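Local coordinates for competence/damage-inducible protein CinA (Agrobacterium tumefaciens, PDB 2A9S) that is of unknown function but, as a member of the CinA family, may act as a nicotinamide mononucleotide deamidase, at residues R84-Q89 and A105-A110; A40-E45 and T157-L162. All coordinates share one frame; numbering follows the deposited sequence.

Interactions 1 and 2 lie on opposite sides of the centre of the chain, with their own centres about 16 Å apart, and both are buried. Together they illustrate how an alpha/beta fold is packed from its two faces. In interaction 1, helix 84-96 meets strand 102-108 on one face of the mixed sheet; in interaction 2, two helices meet each other on the other face. V106 bridges the layers: its side chain points away from helix 84-96, and its CG1 lies 4.3 Å from CB of A158 on helix 147-167. Interaction 1 joins segments with 15 residues between them, and interaction 2 segments with 111.

Interaction 1 of 2, residues R84-Q89 and A105-A110; sequences RQTALQ and AVTGIA
A87 and T107 bring helix 84-96 against strand 102-108 in the closing half of a beta-alpha-beta crossover, in which the chain returns from helix to parallel strand. The two short segments run close to antiparallel, at 152°, with their axes 7.5 Å apart. Alternation along the strand selects the partners: A105 and T107 point toward the helix, while V106 between them points to the other face of the sheet.

T107 touches through its methyl alone. OG1 stands opposite the backbone N (chi1 179°), which places CG2 in the crowded position between N and the carbonyl carbon and presents it to the helix. There it sits 4.1 Å from CB of A87, a methyl that leaves the helix across the interface, not straight at the strand. T86 adds a looser methyl contact, its CG2 being 4.4 Å from CG2 of T107.

Both threonine hydroxyls are satisfied just before the helix, T86 OG1 by the carbonyl of G80 and T107 OG1 by that of A81. The A87 methyl also reaches H125 and A127 on strand 123-130. Only T86 and A87 on the helix side meet the strand here, and CB of A105 comes within 3.6 Å of A87 O.

Interaction 2 of 2, residues A40-E45 and T157-L162; sequences AGALTE and TALEML
No flat group lies between L43 and L159: with neither ring nor amide at the interface, there are no faces or edges to match, and the contact is made by branched and methyl side chains alone. It is a helix-to-helix contact within one layer of the alpha/beta fold, joining the short helix 38-43, which follows strand 28-32, to the long C-terminal helix 147-167. Helix 8-24 packs against the same residues, with I17 touching both leucines, I10 touching A42 and L13 touching L159, so that three helices share one apolar seam beside the sheet.

L159 takes part in two of the three side-chain contacts, and its two branches go to different partners. CD2 comes to the forked end of L43, where it is 3.9 Å from CG and equally 3.9 Å from CD2 of that residue. CD1 goes instead to A42, whose CB it approaches to 4.4 Å. In L159, CG is anti to the carbonyl carbon (chi1 -60°), and both methyls lead on toward helix 38-43.

L43 approaches differently. Its bond from the backbone runs across the interface, and it is the outer part of the side chain that closes in, sliding past L159 in the opposite direction. The two leucines thus meet side by side between backbones whose nearest CA atoms, those of L43 and L159, are 8.5 Å apart.

The chain just beyond turns to the dimer: the carboxylate of E45 forms a salt bridge with R151 of the second subunit and a hydrogen bond with T148 of that subunit. Back at the sheet-facing side of the seam, where L162 also touches V28, the last link is methyl to methyl, L43 CD1 to L162 CD1 at 4.5 Å.

Interaction 1 of 2, residues R84-Q89 and A105-A110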
loop_
_atom_site.group_PDB
_atom_site.type_symbol
_atom_site.label_atom_id
_atom_site.label_comp_id
_atom_site.label_asym_id
_atom_site.label_seq_id
_atom_site.Cartn_x
_atom_site.Cartn_y
_atom_site.Cartn_z
ATOM N N ARG A 84 -0.586 5.809 20.370
ATOM C CA ARG A 84 -1.780 4.994 20.495
ATOM C C ARG A 84 -2.981 5.728 19.867
ATOM O O ARG A 84 -3.744 5.138 19.095
ATOM C CB ARG A 84 -2.006 4.685 21.983
ATOM C CG ARG A 84 -3.278 3.955 22.289
ATOM C CD ARG A 84 -3.580 4.005 23.784
ATOM N NE ARG A 84 -4.882 3.402 24.028
ATOM C CZ ARG A 84 -6.027 4.080 24.106
ATOM N NH1 ARG A 84 -6.032 5.407 23.978
ATOM N NH2 ARG A 84 -7.169 3.430 24.311
ATOM N N GLN A 85 -3.099 7.023 20.164
ATOM C CA GLN A 85 -4.209 7.843 19.675
ATOM C C GLN A 85 -4.282 7.957 18.147
ATOM O O GLN A 85 -5.367 7.846 17.565
ATOM C CB GLN A 85 -4.174 9.240 20.316
ATOM C CG GLN A 85 -4.434 9.218 21.837
ATOM C CD GLN A 85 -3.186 8.865 22.690
ATOM O OE1 GLN A 85 -2.077 8.616 22.172
ATOM N NE2 GLN A 85 -3.377 8.851 24.015
ATOM N N THR A 86 -3.139 8.199 17.503
ATOM C CA THR A 86 -3.097 8.260 16.043
ATOM C C THR A 86 -3.469 6.896 15.477
ATOM O O THR A 86 -4.251 6.832 14.557
ATOM C CB THR A 86 -1.744 8.774 15.507
ATOM O OG1 THR A 86 -1.613 10.158 15.878
ATOM C CG2 THR A 86 -1.689 8.660 13.975
ATOM N N ALA A 87 -2.962 5.815 16.075
ATOM C CA ALA A 87 -3.264 4.459 15.579
ATOM C C ALA A 87 -4.758 4.165 15.607
ATOM O O ALA A 87 -5.330 3.687 14.613
ATOM C CB ALA A 87 -2.484 3.394 16.359
ATOM N N LEU A 88 -5.378 4.465 16.755
ATOM C CA LEU A 88 -6.822 4.306 16.901
ATOM C C LEU A 88 -7.604 5.109 15.867
ATOM O O LEU A 88 -8.524 4.561 15.269
ATOM C CB LEU A 88 -7.275 4.678 18.314
ATOM C CG LEU A 88 -6.780 3.774 19.440
ATOM C CD1 LEU A 88 -7.194 4.402 20.779
ATOM C CD2 LEU A 88 -7.381 2.393 19.281
ATOM N N GLN A 89 -7.249 6.369 15.635
ATOM C CA GLN A 89 -7.961 7.191 14.642
ATOM C C GLN A 89 -7.771 6.713 13.203
ATOM O O GLN A 89 -8.717 6.701 12.411
ATOM C CB GLN A 89 -7.596 8.665 14.767
ATOM C CG GLN A 89 -8.174 9.241 16.054
ATOM C CD GLN A 89 -8.052 10.732 16.136
ATOM O OE1 GLN A 89 -7.322 11.354 15.372
ATOM N NE2 GLN A 89 -8.756 11.321 17.098
ATOM N N ALA A 105 -4.366 -0.684 11.412
ATOM C CA ALA A 105 -3.606 0.551 11.232
ATOM C C ALA A 105 -2.270 0.450 11.965
ATOM O O ALA A 105 -2.226 -0.068 13.081
ATOM C CB ALA A 105 -4.405 1.742 11.789
ATOM N N VAL A 106 -1.202 0.936 11.345
ATOM C CA VAL A 106 0.124 0.913 11.995
ATOM C C VAL A 106 0.805 2.259 11.825
ATOM O O VAL A 106 0.737 2.875 10.729
ATOM C CB VAL A 106 1.044 -0.258 11.482
ATOM C CG1 VAL A 106 0.361 -1.617 11.685
ATOM C CG2 VAL A 106 1.469 -0.076 10.006
ATOM N N THR A 107 1.450 2.733 12.904
ATOM C CA THR A 107 2.224 3.956 12.836
ATOM C C THR A 107 3.459 3.755 13.725
ATOM O O THR A 107 3.319 3.364 14.905
ATOM C CB THR A 107 1.428 5.236 13.264
ATOM O OG1 THR A 107 2.301 6.373 13.181
ATOM C CG2 THR A 107 0.852 5.136 14.668
ATOM N N GLY A 108 4.643 3.918 13.137
ATOM C CA GLY A 108 5.865 3.656 13.917
ATOM C C GLY A 108 7.109 4.269 13.326
ATOM O O GLY A 108 7.026 5.032 12.342
ATOM N N ILE A 109 8.257 3.910 13.928
ATOM C CA ILE A 109 9.552 4.438 13.524
ATOM C C ILE A 109 10.430 3.300 13.028
ATOM O O ILE A 109 10.977 2.550 13.832
ATOM C CB ILE A 109 10.268 5.162 14.689
ATOM C CG1 ILE A 109 9.334 6.230 15.259
ATOM C CG2 ILE A 109 11.577 5.748 14.194
ATOM C CD1 ILE A 109 9.769 6.804 16.622
ATOM N N ALA A 110 10.539 3.162 11.712
ATOM C CA ALA A 110 11.337 2.056 11.140
ATOM C C ALA A 110 12.840 2.373 11.147
ATOM O O ALA A 110 13.680 1.471 11.068
ATOM C CB ALA A 110 10.835 1.668 9.720
#

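Interaction 2 of 2, residues A40-E45 and T157-L162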
loop_
_atom_site.group_PDB
_atom_site.type_symbol
_atom_site.label_atom_id
_atom_site.label_comp_id
_atom_site.label_asym_id
_atom_site.label_seq_id
_atom_site.Cartn_x
_atom_site.Cartn_y
_atom_site.Cartn_z
ATOM N N ALA A 40 -0.792 -4.642 3.131
ATOM C CA ALA A 40 -1.615 -4.972 1.952
ATOM C C ALA A 40 -0.812 -5.868 0.997
ATOM O O ALA A 40 -1.382 -6.804 0.427
ATOM C CB ALA A 40 -2.106 -3.716 1.250
ATOM N N GLY A 41 0.490 -5.585 0.844
ATOM C CA GLY A 41 1.369 -6.367 -0.040
ATOM C C GLY A 41 1.381 -7.846 0.368
ATOM O O GLY A 41 1.179 -8.748 -0.449
ATOM N N ALA A 42 1.593 -8.085 1.655
ATOM C CA ALA A 42 1.610 -9.437 2.189
ATOM C C ALA A 42 0.272 -10.160 2.001
ATOM O O ALA A 42 0.250 -11.284 1.545
ATOM C CB ALA A 42 2.066 -9.454 3.642
ATOM N N LEU A 43 -0.835 -9.507 2.322
ATOM C CA LEU A 43 -2.157 -10.122 2.130
ATOM C C LEU A 43 -2.430 -10.481 0.665
ATOM O O LEU A 43 -3.035 -11.531 0.365
ATOM C CB LEU A 43 -3.247 -9.189 2.628
ATOM C CG LEU A 43 -3.295 -9.109 4.159
ATOM C CD1 LEU A 43 -4.044 -7.841 4.529
ATOM C CD2 LEU A 43 -4.003 -10.343 4.768
ATOM N N THR A 44 -1.952 -9.629 -0.252
ATOM C CA THR A 44 -2.297 -9.819 -1.658
ATOM C C THR A 44 -1.285 -10.742 -2.357
ATOM O O THR A 44 -1.403 -11.007 -3.549
ATOM C CB THR A 44 -2.467 -8.501 -2.397
ATOM O OG1 THR A 44 -1.276 -7.736 -2.285
ATOM C CG2 THR A 44 -3.617 -7.661 -1.793
ATOM N N GLU A 45 -0.308 -11.265 -1.613
ATOM C CA GLU A 45 0.506 -12.388 -2.126
ATOM C C GLU A 45 -0.327 -13.691 -2.301
ATOM O O GLU A 45 0.030 -14.575 -3.088
ATOM C CB GLU A 45 1.706 -12.636 -1.204
ATOM C CG GLU A 45 2.849 -11.638 -1.446
ATOM C CD GLU A 45 3.511 -11.852 -2.823
ATOM O OE1 GLU A 45 4.230 -12.887 -3.031
ATOM O OE2 GLU A 45 3.334 -10.967 -3.680
ATOM N N THR A 157 3.027 -8.693 13.221
ATOM C CA THR A 157 2.123 -8.369 14.331
ATOM C C THR A 157 0.749 -7.916 13.820
ATOM O O THR A 157 -0.270 -8.289 14.401
ATOM C CB THR A 157 2.743 -7.297 15.245
ATOM O OG1 THR A 157 4.062 -7.719 15.646
ATOM C CG2 THR A 157 1.849 -7.043 16.476
ATOM N N ALA A 158 0.733 -7.105 12.753
ATOM C CA ALA A 158 -0.505 -6.616 12.129
ATOM C C ALA A 158 -1.408 -7.797 11.728
ATOM O O ALA A 158 -2.630 -7.810 12.009
ATOM C CB ALA A 158 -0.151 -5.777 10.917
ATOM N N LEU A 159 -0.795 -8.804 11.105
ATOM C CA LEU A 159 -1.543 -9.988 10.651
ATOM C C LEU A 159 -2.049 -10.820 11.831
ATOM O O LEU A 159 -3.209 -11.254 11.823
ATOM C CB LEU A 159 -0.705 -10.818 9.665
ATOM C CG LEU A 159 -0.289 -10.051 8.374
ATOM C CD1 LEU A 159 0.451 -11.010 7.463
ATOM C CD2 LEU A 159 -1.470 -9.379 7.615
ATOM N N GLU A 160 -1.207 -10.986 12.853
ATOM C CA GLU A 160 -1.602 -11.637 14.117
ATOM C C GLU A 160 -2.834 -10.986 14.733
ATOM O O GLU A 160 -3.784 -11.677 15.146
ATOM C CB GLU A 160 -0.432 -11.625 15.115
ATOM C CG GLU A 160 0.697 -12.565 14.678
ATOM C CD GLU A 160 1.964 -12.398 15.524
ATOM O OE1 GLU A 160 2.056 -11.416 16.306
ATOM O OE2 GLU A 160 2.865 -13.258 15.408
ATOM N N MET A 161 -2.847 -9.656 14.748
ATOM C CA MET A 161 -3.963 -8.894 15.289
ATOM C C MET A 161 -5.260 -9.014 14.496
ATOM O O MET A 161 -6.343 -9.089 15.103
ATOM C CB MET A 161 -3.583 -7.425 15.467
ATOM C CG MET A 161 -2.522 -7.210 16.541
ATOM S SD MET A 161 -1.893 -5.518 16.549
ATOM C CE MET A 161 -3.353 -4.570 17.016
ATOM N N LEU A 162 -5.183 -9.003 13.163
ATOM C CA LEU A 162 -6.374 -9.254 12.336
ATOM C C LEU A 162 -7.003 -10.606 12.695
ATOM O O LEU A 162 -8.237 -10.716 12.865
ATOM C CB LEU A 162 -6.036 -9.208 10.846
ATOM C CG LEU A 162 -5.918 -7.803 10.272
ATOM C CD1 LEU A 162 -5.421 -7.897 8.787
ATOM C CD2 LEU A 162 -7.258 -7.092 10.364
#